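PDB 5E57: transcription regulator AmtR from Mycobacterium smegmatis, which probably acts as a TetR-family, DNA-binding transcription factor that takes part in nitrogen regulation. Local coordinates for residues 61-66 against 105-110; 90-95 against 154-159. All coordinates share one frame; numbering follows the deposited sequence.

Interaction 1 of 2, residues 61-66 against 105-110; sequences AGTVDE and ALYLLP. With ACT (acetate ion), chain D.
The phenol of Y107 reaches across to T63 and V64, the backbones staying well apart: even the nearest CA atoms, those of T63 and Y107, are 10.2 Å from each other. With CG anti to the carbonyl carbon (chi1 -69°), the long, flat ring of Y107 extends toward 61-66 and delivers its hydroxyl to T63. Among the polar contacts, T63 OG1 lies at the ring edge, in its plane, 2.6 Å from Y107 OH; the two side chains approach from opposite directions. T63 suits this place because its hydroxyl is small and close to its own backbone: T63 OG1 hydrogen-bonds to L60 O, near the end of helix 52-61. The phenol donates a hydrogen bond to O of the bound acetate, with Y107 OH 2.8 Å away. The acetate probably comes from the crystallisation liquor.

In TetR-family regulators an N-terminal helix-turn-helix domain is joined to a helical ligand-binding domain, and residues 61-66 span the junction from helix 52-61 to helix 65-75. A61 O accepts from both V64 N and D65 N here, and V64 is the N-cap residue of the second helix.

The van der Waals part is small. The V64 methyl CG1 lies 3.7 Å from the phenol oxygen, Y107 OH, and equally far from the acetate O, the branched side chain sliding past the tyrosine. V64 also packs on F120, and Y107 packs against E157, I160 and R124.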
ATOM      1  N   ALA A  61       6.784  -8.360 -14.025  1.00 21.27           N
ATOM      2  CA  ALA A  61       8.185  -8.059 -14.271  1.00 21.11           C
ATOM      3  C   ALA A  61       8.346  -6.622 -14.857  1.00 22.27           C
ATOM      4  O   ALA A  61       9.274  -5.920 -14.501  1.00 20.44           O
ATOM      5  CB  ALA A  61       8.779  -9.092 -15.256  1.00 21.16           C
ATOM      6  N   GLY A  62       7.456  -6.198 -15.762  1.00 21.65           N
ATOM      7  CA  GLY A  62       7.576  -4.830 -16.305  1.00 23.14           C
ATOM      8  C   GLY A  62       7.351  -3.773 -15.226  1.00 22.79           C
ATOM      9  O   GLY A  62       7.630  -2.642 -15.446  1.00 22.64           O
ATOM     10  N   THR A  63       6.828  -4.114 -14.049  1.00 22.49           N
ATOM     11  CA  THR A  63       6.680  -3.115 -12.990  1.00 20.93           C
ATOM     12  C   THR A  63       7.923  -3.033 -12.099  1.00 22.88           C
ATOM     13  O   THR A  63       8.029  -2.128 -11.285  1.00 20.76           O
ATOM     14  CB  THR A  63       5.471  -3.389 -12.067  1.00 22.23           C
ATOM     15  OG1 THR A  63       5.659  -4.580 -11.258  1.00 20.35           O
ATOM     16  CG2 THR A  63       4.193  -3.503 -12.919  1.00 21.44           C
ATOM     17  N   VAL A  64       8.870  -3.965 -12.226  1.00 22.12           N
ATOM     18  CA  VAL A  64      10.034  -3.898 -11.360  1.00 20.74           C
ATOM     19  C   VAL A  64      11.376  -3.920 -12.052  1.00 19.76           C
ATOM     20  O   VAL A  64      12.351  -3.545 -11.422  1.00 21.07           O
ATOM     21  CB  VAL A  64      10.081  -5.024 -10.258  1.00 22.43           C
ATOM     22  CG1 VAL A  64       8.823  -5.038  -9.448  1.00 22.86           C
ATOM     23  CG2 VAL A  64      10.311  -6.376 -10.876  1.00 25.25           C
ATOM     24  N   ASP A  65      11.462  -4.393 -13.273  1.00 22.79           N
ATOM     25  CA  ASP A  65      12.768  -4.588 -13.951  1.00 23.90           C
ATOM     26  C   ASP A  65      13.534  -3.296 -14.109  1.00 23.25           C
ATOM     27  O   ASP A  65      14.662  -3.256 -13.835  1.00 21.12           O
ATOM     28  CB  ASP A  65      12.611  -5.204 -15.369  1.00 25.29           C
ATOM     29  CG  ASP A  65      12.249  -6.673 -15.334  1.00 25.52           C
ATOM     30  OD1 ASP A  65      12.412  -7.327 -14.297  1.00 27.44           O
ATOM     31  OD2 ASP A  65      11.780  -7.168 -16.344  1.00 31.21           O
ATOM     32  N   GLU A  66      12.924  -2.253 -14.615  1.00 21.89           N
ATOM     33  CA  GLU A  66      13.653  -1.014 -14.787  1.00 22.51           C
ATOM     34  C   GLU A  66      13.970  -0.297 -13.494  1.00 20.71           C
ATOM     35  O   GLU A  66      15.046   0.199 -13.354  1.00 19.73           O
ATOM     36  CB  GLU A  66      12.909  -0.112 -15.770  1.00 25.51           C
ATOM     37  CG  GLU A  66      12.940  -0.699 -17.167  1.00 27.86           C
ATOM     38  CD  GLU A  66      12.172   0.147 -18.174  1.00 33.55           C
ATOM     39  OE1 GLU A  66      11.306   0.975 -17.805  1.00 31.21           O
ATOM     40  OE2 GLU A  66      12.421  -0.037 -19.337  1.00 34.55           O
ATOM     41  N   ALA A 105      -1.433  -3.211  -8.194  1.00 21.13           N
ATOM     42  CA  ALA A 105      -2.536  -3.691  -7.435  1.00 23.82           C
ATOM     43  C   ALA A 105      -2.549  -5.207  -7.443  1.00 25.87           C
ATOM     44  O   ALA A 105      -3.195  -5.787  -6.601  1.00 32.76           O
ATOM     45  CB  ALA A 105      -3.853  -3.202  -8.012  1.00 25.19           C
ATOM     46  N   LEU A 106      -1.843  -5.842  -8.374  1.00 22.78           N
ATOM     47  CA  LEU A 106      -1.874  -7.328  -8.413  1.00 21.98           C
ATOM     48  C   LEU A 106      -0.857  -7.987  -7.409  1.00 25.53           C
ATOM     49  O   LEU A 106      -0.884  -9.196  -7.190  1.00 23.72           O
ATOM     50  CB  LEU A 106      -1.597  -7.765  -9.846  1.00 21.82           C
ATOM     51  CG  LEU A 106      -2.565  -7.248 -10.924  1.00 22.05           C
ATOM     52  CD1 LEU A 106      -1.968  -7.606 -12.276  1.00 26.28           C
ATOM     53  CD2 LEU A 106      -3.987  -7.798 -10.755  1.00 20.99           C
ATOM     54  N   TYR A 107      -0.001  -7.189  -6.779  1.00 22.42           N
ATOM     55  CA  TYR A 107       1.058  -7.723  -5.890  1.00 23.48           C
ATOM     56  C   TYR A 107       0.493  -8.522  -4.762  1.00 23.89           C
ATOM     57  O   TYR A 107       1.153  -9.359  -4.245  1.00 21.50           O
ATOM     58  CB  TYR A 107       1.895  -6.592  -5.297  1.00 23.17           C
ATOM     59  CG  TYR A 107       2.802  -5.835  -6.269  1.00 22.63           C
ATOM     60  CD1 TYR A 107       3.090  -6.310  -7.534  1.00 22.83           C
ATOM     61  CD2 TYR A 107       3.446  -4.694  -5.865  1.00 22.09           C
ATOM     62  CE1 TYR A 107       3.952  -5.619  -8.397  1.00 22.54           C
ATOM     63  CE2 TYR A 107       4.316  -4.026  -6.709  1.00 23.27           C
ATOM     64  CZ  TYR A 107       4.566  -4.514  -7.955  1.00 21.13           C
ATOM     65  OH  TYR A 107       5.403  -3.846  -8.761  1.00 20.55           O
ATOM     66  N   LEU A 108      -0.739  -8.259  -4.361  1.00 22.88           N
ATOM     67  CA  LEU A 108      -1.328  -8.923  -3.234  1.00 26.27           C
ATOM     68  C   LEU A 108      -2.175 -10.177  -3.556  1.00 29.10           C
ATOM     69  O   LEU A 108      -2.684 -10.832  -2.662  1.00 29.65           O
ATOM     70  CB  LEU A 108      -2.201  -7.922  -2.527  1.00 28.80           C
ATOM     71  CG  LEU A 108      -1.426  -6.661  -2.080  1.00 34.10           C
ATOM     72  CD1 LEU A 108      -2.361  -5.764  -1.240  1.00 36.47           C
ATOM     73  CD2 LEU A 108      -0.121  -6.985  -1.329  1.00 33.97           C
ATOM     74  N   LEU A 109      -2.299 -10.508  -4.814  1.00 24.90           N
ATOM     75  CA  LEU A 109      -2.975 -11.723  -5.226  1.00 27.49           C
ATOM     76  C   LEU A 109      -2.373 -12.917  -4.488  1.00 29.07           C
ATOM     77  O   LEU A 109      -1.179 -13.103  -4.572  1.00 27.07           O
ATOM     78  CB  LEU A 109      -2.704 -11.876  -6.693  1.00 28.87           C
ATOM     79  CG  LEU A 109      -3.729 -11.621  -7.794  1.00 31.18           C
ATOM     80  CD1 LEU A 109      -4.947 -10.820  -7.440  1.00 33.21           C
ATOM     81  CD2 LEU A 109      -3.009 -11.147  -9.068  1.00 29.75           C
ATOM     82  N   PRO A 110      -3.188 -13.747  -3.804  1.00 30.70           N
ATOM     83  CA  PRO A 110      -2.650 -14.992  -3.243  1.00 32.81           C
ATOM     84  C   PRO A 110      -1.960 -15.867  -4.283  1.00 27.84           C
ATOM     85  O   PRO A 110      -0.971 -16.459  -3.940  1.00 29.50           O
ATOM     86  CB  PRO A 110      -3.867 -15.699  -2.653  1.00 35.91           C
ATOM     87  CG  PRO A 110      -4.926 -14.637  -2.548  1.00 38.86           C
ATOM     88  CD  PRO A 110      -4.642 -13.637  -3.617  1.00 35.37           C
TER
HETATM   89  C   ACT D 301       7.999  -1.492  -7.190  1.00 37.94           C
HETATM   90  O   ACT D 301       7.285  -2.471  -7.202  1.00 30.88           O
HETATM   91  OXT ACT D 301       8.245  -0.988  -6.056  1.00 48.10           O
HETATM   92  CH3 ACT D 301       8.525  -0.964  -8.532  1.00 28.36           C

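Interaction 2 of 2, residues 90-95 against 154-159; sequences IYDASQ and RLVESV
Within the all-helical bundle of the probable ligand-binding domain, helix 82-98 and helix 151-165 run side by side in nearly the same direction, and A93 meets V156 and V159 at their interface. The segment axes approach to 8.7 Å and cross at -22°. A small residue suits the closest point: the single methyl of alanine lets the two backbones come together until A93 and V156 have their CA atoms 5.2 Å apart.

The valines supply the apolar surface on the other side. A93 CB lies 4.4 Å from V156 CG1 and 4.3 Å from V159 CG1, while V159 CG2 approaches A93 O. V156 comes nearer still to the backbone of the alanine, its CG1 lying 3.9 Å from A93 N. V156 CG1 is anti to its backbone N (chi1 167°), and this methyl lies against both A93 and the side chain of D92. There D92 OD2 comes within 3.8 Å of V156 CG1, the two side chains crossing at about a right angle. This is van der Waals contact beside a buried carboxylate, whose OD2 is satisfied by a hydrogen bond from the neighbouring helix, with Y131 OH.

Each segment also has a serine bonded back to its own helix, S94 OG donating to I90 O and S158 OG to L155 O.

Around the pair, helix 118-142 brings L127 against D92 and Y131 against V156. P174 of helix 173-183 covers A93 and S94, P67 of helix 65-75 lies on D92, and beyond S158 and L155 stands the second subunit, whose L155 packs on its counterpart here.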
ATOM      1  N   ILE A  90      11.795   8.876  -7.142  1.00 20.44           N
ATOM      2  CA  ILE A  90      11.067   9.609  -8.186  1.00 21.23           C
ATOM      3  C   ILE A  90      10.861   8.691  -9.367  1.00 20.51           C
ATOM      4  O   ILE A  90       9.767   8.551  -9.855  1.00 20.28           O
ATOM      5  CB  ILE A  90      11.801  10.851  -8.637  1.00 20.42           C
ATOM      6  CG1 ILE A  90      11.947  11.806  -7.464  1.00 22.74           C
ATOM      7  CG2 ILE A  90      11.129  11.512  -9.853  1.00 19.97           C
ATOM      8  CD1 ILE A  90      10.712  12.144  -6.672  1.00 21.78           C
ATOM      9  N   TYR A  91      11.903   7.993  -9.778  1.00 20.29           N
ATOM     10  CA  TYR A  91      11.835   7.196 -10.962  1.00 18.27           C
ATOM     11  C   TYR A  91      10.843   6.136 -10.791  1.00 18.03           C
ATOM     12  O   TYR A  91      10.025   5.864 -11.691  1.00 21.35           O
ATOM     13  CB  TYR A  91      13.209   6.575 -11.270  1.00 20.57           C
ATOM     14  CG  TYR A  91      13.233   5.692 -12.490  1.00 21.90           C
ATOM     15  CD1 TYR A  91      13.382   6.246 -13.779  1.00 23.26           C
ATOM     16  CD2 TYR A  91      13.097   4.325 -12.390  1.00 20.56           C
ATOM     17  CE1 TYR A  91      13.413   5.448 -14.913  1.00 24.31           C
ATOM     18  CE2 TYR A  91      13.187   3.494 -13.534  1.00 22.09           C
ATOM     19  CZ  TYR A  91      13.341   4.056 -14.803  1.00 22.94           C
ATOM     20  OH  TYR A  91      13.408   3.292 -15.961  1.00 22.68           O
ATOM     21  N   ASP A  92      10.897   5.489  -9.651  1.00 17.08           N
ATOM     22  CA  ASP A  92      10.032   4.304  -9.462  1.00 17.83           C
ATOM     23  C   ASP A  92       8.573   4.754  -9.273  1.00 16.68           C
ATOM     24  O   ASP A  92       7.655   4.215  -9.913  1.00 17.65           O
ATOM     25  CB  ASP A  92      10.530   3.524  -8.232  1.00 17.32           C
ATOM     26  CG  ASP A  92      10.038   2.099  -8.178  1.00 18.87           C
ATOM     27  OD1 ASP A  92       9.243   1.674  -9.059  1.00 18.32           O
ATOM     28  OD2 ASP A  92      10.441   1.433  -7.174  1.00 19.69           O
ATOM     29  N   ALA A  93       8.333   5.705  -8.360  1.00 19.00           N
ATOM     30  CA  ALA A  93       6.960   6.195  -8.136  1.00 17.39           C
ATOM     31  C   ALA A  93       6.380   6.710  -9.475  1.00 17.67           C
ATOM     32  O   ALA A  93       5.176   6.433  -9.821  1.00 19.75           O
ATOM     33  CB  ALA A  93       6.990   7.279  -7.095  1.00 17.62           C
ATOM     34  N   SER A  94       7.186   7.440 -10.232  1.00 19.26           N
ATOM     35  CA  SER A  94       6.714   7.849 -11.578  1.00 20.90           C
ATOM     36  C   SER A  94       6.284   6.708 -12.464  1.00 24.29           C
ATOM     37  O   SER A  94       5.183   6.749 -13.100  1.00 23.66           O
ATOM     38  CB  SER A  94       7.751   8.643 -12.307  1.00 21.33           C
ATOM     39  OG  SER A  94       8.193   9.739 -11.510  1.00 22.59           O
ATOM     40  N   GLN A  95       7.111   5.663 -12.558  1.00 23.28           N
ATOM     41  CA  GLN A  95       6.720   4.505 -13.396  1.00 22.73           C
ATOM     42  C   GLN A  95       5.420   3.789 -12.932  1.00 24.42           C
ATOM     43  O   GLN A  95       4.580   3.388 -13.763  1.00 23.94           O
ATOM     44  CB  GLN A  95       7.859   3.489 -13.445  1.00 26.45           C
ATOM     45  CG  GLN A  95       8.925   3.896 -14.465  1.00 34.45           C
ATOM     46  CD  GLN A  95       9.598   2.695 -15.126  1.00 38.71           C
ATOM     47  OE1 GLN A  95      10.317   2.826 -16.137  1.00 34.81           O
ATOM     48  NE2 GLN A  95       9.371   1.511 -14.549  1.00 39.99           N
ATOM     49  N   ARG A 154       7.831   1.473   1.095  1.00 22.56           N
ATOM     50  CA  ARG A 154       6.382   1.435   1.321  1.00 23.64           C
ATOM     51  C   ARG A 154       5.690   2.700   0.792  1.00 22.14           C
ATOM     52  O   ARG A 154       4.624   2.593   0.207  1.00 23.43           O
ATOM     53  CB  ARG A 154       6.094   1.248   2.780  1.00 22.88           C
ATOM     54  CG  ARG A 154       6.667  -0.016   3.391  1.00 25.22           C
ATOM     55  CD  ARG A 154       6.095  -1.241   2.726  1.00 24.71           C
ATOM     56  NE  ARG A 154       6.794  -2.466   3.094  1.00 25.50           N
ATOM     57  CZ  ARG A 154       6.647  -3.641   2.476  1.00 25.35           C
ATOM     58  NH1 ARG A 154       5.859  -3.782   1.448  1.00 26.55           N
ATOM     59  NH2 ARG A 154       7.344  -4.684   2.864  1.00 27.55           N
ATOM     60  N   LEU A 155       6.319   3.861   0.936  1.00 20.74           N
ATOM     61  CA  LEU A 155       5.812   5.127   0.367  1.00 22.41           C
ATOM     62  C   LEU A 155       5.736   5.105  -1.120  1.00 20.88           C
ATOM     63  O   LEU A 155       4.730   5.522  -1.713  1.00 17.40           O
ATOM     64  CB  LEU A 155       6.622   6.346   0.820  1.00 23.52           C
ATOM     65  CG  LEU A 155       6.293   6.716   2.247  1.00 23.83           C
ATOM     66  CD1 LEU A 155       7.393   7.543   2.874  1.00 26.25           C
ATOM     67  CD2 LEU A 155       4.980   7.463   2.271  1.00 26.98           C
ATOM     68  N   VAL A 156       6.710   4.482  -1.763  1.00 19.97           N
ATOM     69  CA  VAL A 156       6.642   4.364  -3.229  1.00 18.20           C
ATOM     70  C   VAL A 156       5.520   3.480  -3.698  1.00 18.63           C
ATOM     71  O   VAL A 156       4.762   3.834  -4.675  1.00 18.74           O
ATOM     72  CB  VAL A 156       7.967   3.812  -3.799  1.00 19.09           C
ATOM     73  CG1 VAL A 156       7.843   3.393  -5.241  1.00 19.71           C
ATOM     74  CG2 VAL A 156       9.087   4.797  -3.578  1.00 18.74           C
ATOM     75  N   GLU A 157       5.371   2.340  -3.023  1.00 17.79           N
ATOM     76  CA  GLU A 157       4.303   1.405  -3.345  1.00 18.92           C
ATOM     77  C   GLU A 157       2.926   1.972  -2.990  1.00 16.70           C
ATOM     78  O   GLU A 157       1.925   1.564  -3.573  1.00 16.20           O
ATOM     79  CB  GLU A 157       4.562  -0.010  -2.701  1.00 18.63           C
ATOM     80  CG  GLU A 157       5.744  -0.705  -3.449  1.00 18.81           C
ATOM     81  CD  GLU A 157       5.680  -2.212  -3.448  1.00 20.40           C
ATOM     82  OE1 GLU A 157       5.018  -2.744  -2.537  1.00 22.28           O
ATOM     83  OE2 GLU A 157       6.343  -2.861  -4.334  1.00 23.89           O
ATOM     84  N   SER A 158       2.873   2.957  -2.104  1.00 15.59           N
ATOM     85  CA  SER A 158       1.584   3.566  -1.792  1.00 16.97           C
ATOM     86  C   SER A 158       0.934   4.228  -2.980  1.00 18.26           C
ATOM     87  O   SER A 158      -0.290   4.452  -3.012  1.00 20.75           O
ATOM     88  CB  SER A 158       1.667   4.524  -0.613  1.00 19.16           C
ATOM     89  OG  SER A 158       2.094   5.778  -1.011  1.00 20.55           O
ATOM     90  N   VAL A 159       1.679   4.513  -4.016  1.00 19.60           N
ATOM     91  CA  VAL A 159       1.014   5.153  -5.200  1.00 22.48           C
ATOM     92  C   VAL A 159      -0.051   4.220  -5.840  1.00 23.35           C
ATOM     93  O   VAL A 159      -1.016   4.686  -6.473  1.00 22.51           O
ATOM     94  CB  VAL A 159       2.020   5.757  -6.212  1.00 22.68           C
ATOM     95  CG1 VAL A 159       3.072   6.581  -5.509  1.00 24.45           C
ATOM     96  CG2 VAL A 159       2.686   4.699  -7.077  1.00 26.89           C
TER

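Interactions 1 and 2 lie with their centres 13 Å apart and interlock along the chain: helix 65-75, which starts in 61-66, is followed by helix 82-98, which carries 90-95, before 105-110 and 154-159 come in turn. They also touch directly. Y107 CE2 of interaction 1 is 3.3 Å from E157 OE2, and E66 CB is 3.4 Å from Y91 OH of interaction 2. The acetate lies between them: its O is bonded to Y107, while its methyl end lies about 3 Å from the D92 carboxylate at the nearest atoms. Such ions often mark pockets, consistent with a ligand site here. Both interactions also adjoin the second subunit.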